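Local coordinates for ABC transporter, substrate-binding protein (Streptococcus pneumoniae, PDB 5G5Z) that captures fructooligosaccharides such as kestose, nystose and inulin, but not sucrose, and serves the FusABC-MsmK ABC importer as its solute-binding subunit, at residues L5-A10 against E320-W325; V336-G341 against T378-P383; Q349-L354 against A372-K377. All coordinates share one frame; numbering follows the deposited sequence.

Interaction 1: residues L5-A10 against E320-W325; sequences LKFMTA and ELTAKW
The aromatic part of the contact is an edge-to-face (T-shaped) pair of F7 and W325. The ring centroid of F7 lies 5.0 Å from that of the six-membered ring of W325, and the planes stand at 74°. F7 supplies the edge: CE2 of F7 sits over one face of the indole, toward the rim, 3.7 Å from CZ3 of W325. With CG anti to the backbone N (chi1 -172°), the indole reaches out from the helix to the phenylalanine.

The aliphatic part lies one helical turn earlier. CD2 of L5 approaches CD2 of L321 at 4.1 Å, and the same methyl rests in van der Waals contact 3.8 Å from OG1 of T322. That hydroxyl oxygen is hydrogen-bonded to ND2 of N316 and to O of N318. On its other branch T322 turns CG2 toward F7, 4.4 Å from CZ of F7.

L5 and F7, alternate residues of the strand, thus share the side facing the helix, whose segment axis passes 10.8 Å away at 56°. Helix 319-329 packs on the L5-F7 part of strand 4-10, an inner strand of a mixed sheet, in the alpha/beta layering typical of a solute-binding-protein lobe.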
loop_
_atom_site.group_PDB
_atom_site.type_symbol
_atom_site.label_atom_id
_atom_site.label_comp_id
_atom_site.label_asym_id
_atom_site.label_seq_id
_atom_site.Cartn_x
_atom_site.Cartn_y
_atom_site.Cartn_z
ATOM N N LEU B 5 30.653 2.375 14.800
ATOM C CA LEU B 5 29.370 3.047 14.717
ATOM C C LEU B 5 28.338 2.068 14.176
ATOM O O LEU B 5 28.664 1.175 13.383
ATOM C CB LEU B 5 29.446 4.268 13.801
ATOM C CG LEU B 5 30.439 5.359 14.196
ATOM C CD1 LEU B 5 30.683 6.277 13.018
ATOM C CD2 LEU B 5 29.915 6.145 15.380
ATOM N N LYS B 6 27.091 2.239 14.605
ATOM C CA LYS B 6 25.974 1.470 14.082
ATOM C C LYS B 6 25.186 2.338 13.101
ATOM O O LYS B 6 24.659 3.396 13.476
ATOM C CB LYS B 6 25.076 0.978 15.215
ATOM C CG LYS B 6 23.924 0.100 14.755
ATOM C CD LYS B 6 24.321 -1.368 14.650
ATOM C CE LYS B 6 23.101 -2.249 14.463
ATOM N NZ LYS B 6 23.163 -3.448 15.347
ATOM N N PHE B 7 25.134 1.899 11.843
ATOM C CA PHE B 7 24.360 2.551 10.798
ATOM C C PHE B 7 23.305 1.585 10.290
ATOM O O PHE B 7 23.565 0.382 10.128
ATOM C CB PHE B 7 25.222 3.002 9.595
ATOM C CG PHE B 7 26.215 4.091 9.905
ATOM C CD1 PHE B 7 26.150 4.811 11.087
ATOM C CD2 PHE B 7 27.217 4.400 8.989
ATOM C CE1 PHE B 7 27.076 5.818 11.363
ATOM C CE2 PHE B 7 28.143 5.390 9.254
ATOM C CZ PHE B 7 28.072 6.105 10.453
ATOM N N MET B 8 22.115 2.119 10.062
ATOM C CA MET B 8 21.102 1.459 9.271
ATOM C C MET B 8 21.304 1.896 7.827
ATOM O O MET B 8 21.658 3.052 7.564
ATOM C CB MET B 8 19.704 1.831 9.771
ATOM C CG MET B 8 18.555 1.090 9.084
ATOM S SD MET B 8 16.941 1.860 9.337
ATOM C CE MET B 8 16.876 1.964 11.116
ATOM N N THR B 9 21.128 0.959 6.897
ATOM C CA THR B 9 21.277 1.269 5.481
ATOM C C THR B 9 20.281 0.471 4.656
ATOM O O THR B 9 19.676 -0.503 5.121
ATOM C CB THR B 9 22.678 0.986 4.947
ATOM O OG1 THR B 9 22.789 1.550 3.636
ATOM C CG2 THR B 9 22.944 -0.543 4.886
ATOM N N ALA B 10 20.096 0.932 3.427
ATOM C CA ALA B 10 19.319 0.230 2.417
ATOM C C ALA B 10 20.255 -0.145 1.286
ATOM O O ALA B 10 21.156 0.629 0.943
ATOM C CB ALA B 10 18.178 1.098 1.872
ATOM N N GLU B 320 31.346 14.035 16.272
ATOM C CA GLU B 320 32.555 14.400 15.539
ATOM C C GLU B 320 33.039 13.250 14.665
ATOM O O GLU B 320 33.356 13.442 13.483
ATOM C CB GLU B 320 33.664 14.822 16.501
ATOM C CG GLU B 320 34.978 15.138 15.785
ATOM C CD GLU B 320 35.961 15.939 16.635
ATOM O OE1 GLU B 320 35.733 16.095 17.857
ATOM O OE2 GLU B 320 36.967 16.423 16.070
ATOM N N LEU B 321 33.114 12.044 15.239
ATOM C CA LEU B 321 33.515 10.869 14.467
ATOM C C LEU B 321 32.559 10.617 13.312
ATOM O O LEU B 321 32.988 10.369 12.179
ATOM C CB LEU B 321 33.575 9.645 15.373
ATOM C CG LEU B 321 33.991 8.346 14.685
ATOM C CD1 LEU B 321 35.423 8.455 14.186
ATOM C CD2 LEU B 321 33.851 7.191 15.657
ATOM N N THR B 322 31.252 10.671 13.583
ATOM C CA THR B 322 30.266 10.483 12.527
ATOM C C THR B 322 30.433 11.524 11.426
ATOM O O THR B 322 30.400 11.190 10.233
ATOM C CB THR B 322 28.854 10.541 13.116
ATOM O OG1 THR B 322 28.735 9.599 14.187
ATOM C CG2 THR B 322 27.809 10.228 12.067
ATOM N N ALA B 323 30.616 12.797 11.814
ATOM C CA ALA B 323 30.710 13.871 10.833
ATOM C C ALA B 323 31.924 13.694 9.940
ATOM O O ALA B 323 31.852 13.945 8.733
ATOM C CB ALA B 323 30.767 15.234 11.535
ATOM N N LYS B 324 33.055 13.284 10.518
ATOM C CA LYS B 324 34.259 13.091 9.719
ATOM C C LYS B 324 34.104 11.902 8.784
ATOM O O LYS B 324 34.568 11.941 7.637
ATOM C CB LYS B 324 35.461 12.920 10.635
ATOM C CG LYS B 324 35.791 14.199 11.406
ATOM C CD LYS B 324 37.063 14.081 12.222
ATOM C CE LYS B 324 37.389 15.412 12.906
ATOM N NZ LYS B 324 38.641 15.361 13.716
ATOM N N TRP B 325 33.443 10.840 9.264
ATOM C CA TRP B 325 33.155 9.680 8.428
ATOM C C TRP B 325 32.259 10.062 7.256
ATOM O O TRP B 325 32.499 9.645 6.115
ATOM C CB TRP B 325 32.492 8.576 9.260
ATOM C CG TRP B 325 32.337 7.288 8.491
ATOM C CD1 TRP B 325 33.188 6.211 8.508
ATOM C CD2 TRP B 325 31.287 6.956 7.564
ATOM N NE1 TRP B 325 32.734 5.237 7.645
ATOM C CE2 TRP B 325 31.566 5.665 7.061
ATOM C CE3 TRP B 325 30.144 7.632 7.104
ATOM C CZ2 TRP B 325 30.746 5.031 6.131
ATOM C CZ3 TRP B 325 29.334 7.011 6.184
ATOM C CH2 TRP B 325 29.636 5.713 5.704
#

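Interaction 2: residues V336-G341 against T378-P383; sequences VQNNWG and TEVGGP. With FRU (beta-D-fructofuranose), chain F; GLC (alpha-D-glucopyranose), chain C.
N338 and the backbone of V380 and G381 make the polar core of the contact. The carbonyl oxygen O of N338 receives N of G381 at 2.9 Å and N of V380 at 3.0 Å. The two donors come in differently: V380 N lies in the carbonyl plane on a lone pair, whereas G381 N stands 38° out of it. Two nearly straight N-H bonds therefore grip one oxygen near the end of helix 332-340. A water adds a second link, accepting from ND2 of N338 and donating to O of G381 and O of P383; Q329 also takes a bond from this amide.

The same two segments deliver side chains to the substrate site. The carboxylate of E379 takes a hydroxyl on each oxygen, glucose O3 meeting OE1 of E379 at 2.7 Å and glucose O4 meeting OE2 of E379 at 2.7 Å, while R375 forms a salt bridge with OE1. CG of E379 sits between backbone N and carbonyl carbon (chi1 80°), and the chain runs extended beyond it to the glucose. W340 uses its ring edge, NE1 of W340 donating to O3 of fructose chain F at 2.9 Å. This is part of the sugar-binding cleft of a solute-binding protein, lined here by a helix end and the turn after helix 371-378.

Packing fills in around these bonds. CB of E379 lies 3.5 Å from O of N338. The side chains of N338 and V380 run side by side in the same direction, CG of N338 4.1 Å from CG1 of V380, with I24 of helix 23-32 touching both. G341, at positive phi, passes close to T378, whose OG1 is bonded to O of L374.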
loop_
_atom_site.group_PDB
_atom_site.type_symbol
_atom_site.label_atom_id
_atom_site.label_comp_id
_atom_site.label_asym_id
_atom_site.label_seq_id
_atom_site.Cartn_x
_atom_site.Cartn_y
_atom_site.Cartn_z
ATOM N N VAL B 336 32.326 9.415 -6.277
ATOM C CA VAL B 336 32.160 8.702 -7.543
ATOM C C VAL B 336 31.994 7.201 -7.306
ATOM O O VAL B 336 31.098 6.561 -7.865
ATOM C CB VAL B 336 33.351 9.003 -8.472
ATOM C CG1 VAL B 336 33.278 8.163 -9.736
ATOM C CG2 VAL B 336 33.370 10.496 -8.818
ATOM N N GLN B 337 32.834 6.619 -6.451
ATOM C CA GLN B 337 32.767 5.172 -6.246
ATOM C C GLN B 337 31.528 4.764 -5.458
ATOM O O GLN B 337 30.818 3.819 -5.843
ATOM C CB GLN B 337 34.027 4.679 -5.553
ATOM C CG GLN B 337 35.235 4.719 -6.451
ATOM C CD GLN B 337 36.481 4.378 -5.713
ATOM O OE1 GLN B 337 36.827 3.193 -5.542
ATOM N NE2 GLN B 337 37.179 5.410 -5.250
ATOM N N ASN B 338 31.253 5.456 -4.343
ATOM C CA ASN B 338 30.022 5.188 -3.603
ATOM C C ASN B 338 28.807 5.244 -4.515
ATOM O O ASN B 338 27.873 4.437 -4.362
ATOM C CB ASN B 338 29.857 6.185 -2.456
ATOM C CG ASN B 338 30.925 6.027 -1.405
ATOM O OD1 ASN B 338 31.859 5.243 -1.580
ATOM N ND2 ASN B 338 30.806 6.768 -0.315
ATOM N N ASN B 339 28.825 6.161 -5.497
ATOM C CA ASN B 339 27.698 6.320 -6.414
ATOM C C ASN B 339 27.625 5.175 -7.424
ATOM O O ASN B 339 26.553 4.597 -7.644
ATOM C CB ASN B 339 27.800 7.658 -7.154
ATOM C CG ASN B 339 26.508 8.032 -7.829
ATOM O OD1 ASN B 339 25.438 7.914 -7.236
ATOM N ND2 ASN B 339 26.587 8.436 -9.085
ATOM N N TRP B 340 28.751 4.847 -8.074
ATOM C CA TRP B 340 28.704 4.057 -9.304
ATOM C C TRP B 340 29.409 2.698 -9.268
ATOM O O TRP B 340 29.170 1.895 -10.178
ATOM C CB TRP B 340 29.297 4.863 -10.470
ATOM C CG TRP B 340 28.350 5.868 -11.040
ATOM C CD1 TRP B 340 26.998 5.732 -11.178
ATOM C CD2 TRP B 340 28.677 7.173 -11.527
ATOM N NE1 TRP B 340 26.462 6.864 -11.744
ATOM C CE2 TRP B 340 27.470 7.768 -11.968
ATOM C CE3 TRP B 340 29.871 7.893 -11.657
ATOM C CZ2 TRP B 340 27.422 9.064 -12.512
ATOM C CZ3 TRP B 340 29.821 9.183 -12.202
ATOM C CH2 TRP B 340 28.605 9.747 -12.624
ATOM N N GLY B 341 30.296 2.431 -8.287
ATOM C CA GLY B 341 31.011 1.168 -8.245
ATOM C C GLY B 341 32.496 1.397 -7.997
ATOM O O GLY B 341 32.909 2.472 -7.554
ATOM N N THR B 378 27.892 -3.398 -6.328
ATOM C CA THR B 378 29.168 -2.860 -5.873
ATOM C C THR B 378 29.113 -1.400 -5.411
ATOM O O THR B 378 30.053 -0.955 -4.746
ATOM C CB THR B 378 30.243 -3.012 -6.973
ATOM O OG1 THR B 378 29.847 -2.320 -8.165
ATOM C CG2 THR B 378 30.473 -4.497 -7.322
ATOM N N GLU B 379 28.048 -0.656 -5.720
ATOM C CA GLU B 379 27.888 0.688 -5.169
ATOM C C GLU B 379 27.592 0.607 -3.672
ATOM O O GLU B 379 27.316 -0.465 -3.113
ATOM C CB GLU B 379 26.745 1.439 -5.859
ATOM C CG GLU B 379 25.379 0.991 -5.289
ATOM C CD GLU B 379 24.179 1.362 -6.151
ATOM O OE1 GLU B 379 24.169 2.469 -6.728
ATOM O OE2 GLU B 379 23.238 0.538 -6.252
ATOM N N VAL B 380 27.615 1.776 -3.032
ATOM C CA VAL B 380 27.399 1.946 -1.596
ATOM C C VAL B 380 26.207 2.871 -1.338
ATOM O O VAL B 380 25.510 2.742 -0.324
ATOM C CB VAL B 380 28.692 2.478 -0.945
ATOM C CG1 VAL B 380 28.412 3.303 0.272
ATOM C CG2 VAL B 380 29.605 1.307 -0.577
ATOM N N GLY B 381 25.955 3.806 -2.259
ATOM C CA GLY B 381 24.875 4.751 -2.046
ATOM C C GLY B 381 25.279 5.782 -0.997
ATOM O O GLY B 381 26.457 6.114 -0.834
ATOM N N GLY B 382 24.293 6.273 -0.243
ATOM C CA GLY B 382 24.573 7.212 0.825
ATOM C C GLY B 382 24.815 8.618 0.299
ATOM O O GLY B 382 24.614 8.897 -0.887
ATOM N N PRO B 383 25.252 9.534 1.163
ATOM C CA PRO B 383 25.426 10.921 0.725
ATOM C C PRO B 383 26.733 11.070 -0.028
ATOM O O PRO B 383 27.758 10.482 0.330
ATOM C CB PRO B 383 25.449 11.696 2.041
ATOM C CG PRO B 383 26.136 10.753 2.966
ATOM C CD PRO B 383 25.701 9.354 2.557
HETATM C C1 FRU F . 20.899 8.655 -12.847
HETATM C C2 FRU F . 21.802 7.539 -13.246
HETATM C C3 FRU F . 23.093 7.798 -13.159
HETATM C C4 FRU F . 23.737 6.923 -14.297
HETATM C C5 FRU F . 22.721 7.194 -15.440
HETATM C C6 FRU F . 22.647 6.074 -16.478
HETATM O O1 FRU F . 21.150 9.105 -11.518
HETATM O O3 FRU F . 23.674 7.451 -11.874
HETATM O O4 FRU F . 24.939 7.379 -14.695
HETATM O O5 FRU F . 21.553 7.318 -14.847
HETATM O O6 FRU F . 21.503 6.353 -17.227
HETATM C C1 GLC C . 19.423 3.682 -10.388
HETATM C C2 GLC C . 19.982 3.967 -9.004
HETATM C C3 GLC C . 21.132 3.074 -8.688
HETATM C C4 GLC C . 20.719 1.662 -8.742
HETATM C C5 GLC C . 20.166 1.357 -10.112
HETATM C C6 GLC C . 19.741 -0.079 -10.149
HETATM O O2 GLC C . 20.396 5.350 -8.943
HETATM O O3 GLC C . 21.729 3.376 -7.382
HETATM O O4 GLC C . 21.889 0.826 -8.555
HETATM O O5 GLC C . 19.030 2.244 -10.389
HETATM O O6 GLC C . 18.528 -0.241 -9.489
HETATM O O HOH W 1 28.165 7.791 0.174
#

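Interaction 3: residues Q349-L354 against A372-K377; sequences QNIFEL and AELRQK. With GLC (alpha-D-glucopyranose), chain C; FRU (beta-D-fructofuranose), chain D; FRU (beta-D-fructofuranose), chain F.
L374 pushes its side chain from helix 371-378 into a bend of the chain ahead of strand 352-355, meeting Q349 and I351. Starting at the root, CB of L374 is 4.0 Å from CD1 of I351. CG follows, anti to the backbone N (chi1 -173°), which points it across to the bend and into range of both CG1 and CD1 of I351. There the branches divide. CD1 of L374 turns to Q349, lying 3.8 Å from O of Q349, with CB of Q349 a little farther. CD2 of L374 carries most of the contact: it is 3.6 Å from CD1 of I351 and 3.7 Å from CB of Q349, wedged between the two residues. L374 and I351 slide past each other in opposite directions, whereas L374 and Q349 meet at a slant. The aliphatic part of Q349 does most of the touching, and its OE1 is hydrogen-bonded to T369.

The next residue leaves the helix on another side. R375, with CG anti to the backbone N (chi1 176°) and the chain extended on to NE, lays its guanidinium against the glucose, whose C3 is 3.4 Å above the guanidinium plane of R375 and over its centre. NH1 of R375 points to fructose chain D at the edge, donating to O3 of that fructose at 2.7 Å and to its O1 at 2.8 Å; the NH1 bond to O3 of fructose chain F is weak. A bond from NE to O of N339 probably helps fix the rotation of the group. Q376 NE2 reaches back to O of A372, 67° out of the carbonyl plane.

One face of the helix is thus packed on the bend by an aliphatic wedge while residues on another reach the bound kestose: a ligand-lining helix of the oligosaccharide cleft.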
loop_
_atom_site.group_PDB
_atom_site.type_symbol
_atom_site.label_atom_id
_atom_site.label_comp_id
_atom_site.label_asym_id
_atom_site.label_seq_id
_atom_site.Cartn_x
_atom_site.Cartn_y
_atom_site.Cartn_z
ATOM N N GLN B 349 33.795 -8.458 -11.666
ATOM C CA GLN B 349 33.828 -7.380 -12.647
ATOM C C GLN B 349 33.930 -6.031 -11.936
ATOM O O GLN B 349 33.514 -5.878 -10.784
ATOM C CB GLN B 349 32.576 -7.427 -13.518
ATOM C CG GLN B 349 32.795 -7.176 -14.991
ATOM C CD GLN B 349 31.502 -7.268 -15.792
ATOM O OE1 GLN B 349 30.756 -8.245 -15.693
ATOM N NE2 GLN B 349 31.224 -6.235 -16.582
ATOM N N ASN B 350 34.509 -5.052 -12.621
ATOM C CA ASN B 350 34.703 -3.722 -12.061
ATOM C C ASN B 350 34.082 -2.674 -12.960
ATOM O O ASN B 350 34.242 -2.717 -14.178
ATOM C CB ASN B 350 36.178 -3.394 -11.879
ATOM C CG ASN B 350 36.807 -4.195 -10.776
ATOM O OD1 ASN B 350 36.714 -3.827 -9.608
ATOM N ND2 ASN B 350 37.463 -5.297 -11.137
ATOM N N ILE B 351 33.387 -1.721 -12.344
ATOM C CA ILE B 351 32.864 -0.587 -13.097
ATOM C C ILE B 351 33.997 0.316 -13.581
ATOM O O ILE B 351 33.941 0.864 -14.688
ATOM C CB ILE B 351 31.862 0.191 -12.235
ATOM C CG1 ILE B 351 30.585 -0.629 -12.028
ATOM C CG2 ILE B 351 31.606 1.541 -12.855
ATOM C CD1 ILE B 351 29.784 -0.845 -13.289
ATOM N N PHE B 352 35.041 0.483 -12.767
ATOM C CA PHE B 352 36.125 1.419 -13.040
ATOM C C PHE B 352 37.466 0.714 -13.119
ATOM O O PHE B 352 37.664 -0.370 -12.561
ATOM C CB PHE B 352 36.259 2.484 -11.944
ATOM C CG PHE B 352 35.060 3.361 -11.792
ATOM C CD1 PHE B 352 34.814 4.385 -12.705
ATOM C CD2 PHE B 352 34.196 3.188 -10.723
ATOM C CE1 PHE B 352 33.709 5.205 -12.567
ATOM C CE2 PHE B 352 33.093 4.009 -10.570
ATOM C CZ PHE B 352 32.851 5.028 -11.497
ATOM N N GLU B 353 38.408 1.378 -13.779
ATOM C CA GLU B 353 39.817 1.179 -13.494
ATOM C C GLU B 353 40.342 2.444 -12.839
ATOM O O GLU B 353 39.811 3.538 -13.055
ATOM C CB GLU B 353 40.617 0.857 -14.751
ATOM C CG GLU B 353 40.770 2.025 -15.691
ATOM C CD GLU B 353 41.754 1.737 -16.803
ATOM O OE1 GLU B 353 41.600 0.700 -17.488
ATOM O OE2 GLU B 353 42.694 2.544 -16.976
ATOM N N LEU B 354 41.360 2.289 -12.008
ATOM C CA LEU B 354 42.001 3.419 -11.350
ATOM C C LEU B 354 43.312 3.692 -12.064
ATOM O O LEU B 354 44.283 2.948 -11.897
ATOM C CB LEU B 354 42.230 3.151 -9.866
ATOM C CG LEU B 354 42.996 4.256 -9.132
ATOM C CD1 LEU B 354 42.201 5.558 -9.114
ATOM C CD2 LEU B 354 43.362 3.833 -7.714
ATOM N N ALA B 372 23.281 -1.424 -14.493
ATOM C CA ALA B 372 22.597 -1.376 -13.206
ATOM C C ALA B 372 22.866 -2.615 -12.359
ATOM O O ALA B 372 22.809 -2.547 -11.124
ATOM C CB ALA B 372 21.097 -1.218 -13.441
ATOM N N GLU B 373 23.173 -3.746 -12.998
ATOM C CA GLU B 373 23.346 -4.989 -12.251
ATOM C C GLU B 373 24.683 -5.021 -11.517
ATOM O O GLU B 373 24.737 -5.307 -10.318
ATOM C CB GLU B 373 23.212 -6.182 -13.191
ATOM C CG GLU B 373 23.797 -7.465 -12.636
ATOM C CD GLU B 373 23.637 -8.613 -13.599
ATOM O OE1 GLU B 373 22.612 -8.638 -14.313
ATOM O OE2 GLU B 373 24.541 -9.468 -13.660
ATOM N N LEU B 374 25.773 -4.715 -12.211
ATOM C CA LEU B 374 27.047 -4.567 -11.518
ATOM C C LEU B 374 27.018 -3.379 -10.562
ATOM O O LEU B 374 27.646 -3.408 -9.495
ATOM C CB LEU B 374 28.166 -4.392 -12.539
ATOM C CG LEU B 374 29.579 -4.402 -11.958
ATOM C CD1 LEU B 374 29.784 -5.651 -11.139
ATOM C CD2 LEU B 374 30.591 -4.329 -13.081
ATOM N N ARG B 375 26.305 -2.317 -10.926
ATOM C CA ARG B 375 26.275 -1.159 -10.046
ATOM C C ARG B 375 25.668 -1.524 -8.699
ATOM O O ARG B 375 26.252 -1.258 -7.646
ATOM C CB ARG B 375 25.506 -0.017 -10.698
ATOM C CG ARG B 375 25.354 1.176 -9.778
ATOM C CD ARG B 375 24.549 2.276 -10.447
ATOM N NE ARG B 375 24.550 3.473 -9.623
ATOM C CZ ARG B 375 23.948 4.609 -9.948
ATOM N NH1 ARG B 375 23.282 4.708 -11.094
ATOM N NH2 ARG B 375 24.015 5.638 -9.118
ATOM N N GLN B 376 24.499 -2.161 -8.711
ATOM C CA GLN B 376 23.824 -2.350 -7.445
ATOM C C GLN B 376 24.489 -3.425 -6.602
ATOM O O GLN B 376 24.259 -3.475 -5.391
ATOM C CB GLN B 376 22.332 -2.624 -7.692
ATOM C CG GLN B 376 21.993 -3.866 -8.459
ATOM C CD GLN B 376 20.525 -3.881 -8.880
ATOM O OE1 GLN B 376 19.636 -4.190 -8.083
ATOM N NE2 GLN B 376 20.269 -3.538 -10.138
ATOM N N LYS B 377 25.362 -4.228 -7.199
ATOM C CA LYS B 377 26.177 -5.166 -6.445
ATOM C C LYS B 377 27.359 -4.488 -5.752
ATOM O O LYS B 377 27.804 -4.961 -4.692
ATOM C CB LYS B 377 26.695 -6.268 -7.374
ATOM C CG LYS B 377 25.655 -7.259 -7.845
ATOM C CD LYS B 377 26.274 -8.214 -8.855
ATOM C CE LYS B 377 25.360 -9.397 -9.148
ATOM N NZ LYS B 377 25.795 -10.197 -10.335
HETATM C C1 GLC C . 19.423 3.682 -10.388
HETATM C C2 GLC C . 19.982 3.967 -9.004
HETATM C C3 GLC C . 21.132 3.074 -8.688
HETATM C C4 GLC C . 20.719 1.662 -8.742
HETATM C C5 GLC C . 20.166 1.357 -10.112
HETATM C C6 GLC C . 19.741 -0.079 -10.149
HETATM O O2 GLC C . 20.396 5.350 -8.943
HETATM O O3 GLC C . 21.729 3.376 -7.382
HETATM O O4 GLC C . 21.889 0.826 -8.555
HETATM O O5 GLC C . 19.030 2.244 -10.389
HETATM O O6 GLC C . 18.528 -0.241 -9.489
HETATM C C1 FRU D . 20.083 5.936 -12.438
HETATM C C2 FRU D . 19.869 4.451 -12.792
HETATM C C3 FRU D . 20.889 3.583 -13.589
HETATM C C4 FRU D . 20.080 2.335 -13.839
HETATM C C5 FRU D . 18.821 2.758 -13.829
HETATM C C6 FRU D . 17.909 1.619 -13.523
HETATM O O1 FRU D . 21.459 6.280 -12.530
HETATM O O2 FRU D . 20.374 4.018 -11.421
HETATM O O3 FRU D . 22.047 3.261 -12.953
HETATM O O4 FRU D . 20.376 1.664 -15.150
HETATM O O5 FRU D . 18.750 3.873 -12.680
HETATM O O6 FRU D . 16.754 2.114 -12.864
HETATM C C1 FRU F . 20.899 8.655 -12.847
HETATM C C2 FRU F . 21.802 7.539 -13.246
HETATM C C3 FRU F . 23.093 7.798 -13.159
HETATM C C4 FRU F . 23.737 6.923 -14.297
HETATM C C5 FRU F . 22.721 7.194 -15.440
HETATM C C6 FRU F . 22.647 6.074 -16.478
HETATM O O1 FRU F . 21.150 9.105 -11.518
HETATM O O3 FRU F . 23.674 7.451 -11.874
HETATM O O4 FRU F . 24.939 7.379 -14.695
HETATM O O5 FRU F . 21.553 7.318 -14.847
HETATM O O6 FRU F . 21.503 6.353 -17.227
#

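Beginning at the N terminus, strand 4-10 is joined by interaction 1 to helix 319-329, closing a loop of 309 residues. Helix 332-340 follows directly, and interaction 2 then ties its end to the turn after helix 371-378, closing 36 residues. Interaction 3 is nested within that loop, linking the approach to strand 352-355 with helix 371-378 across 17 residues. Interaction 1 is in series with the other two, with about 15 Å between its centre and that of interaction 2. Interactions 2 and 3 touch, with W340 packed against I351 and R375, and both reach the glucose and fructose chain F, so W340, E379 and R375 line the sugar site together.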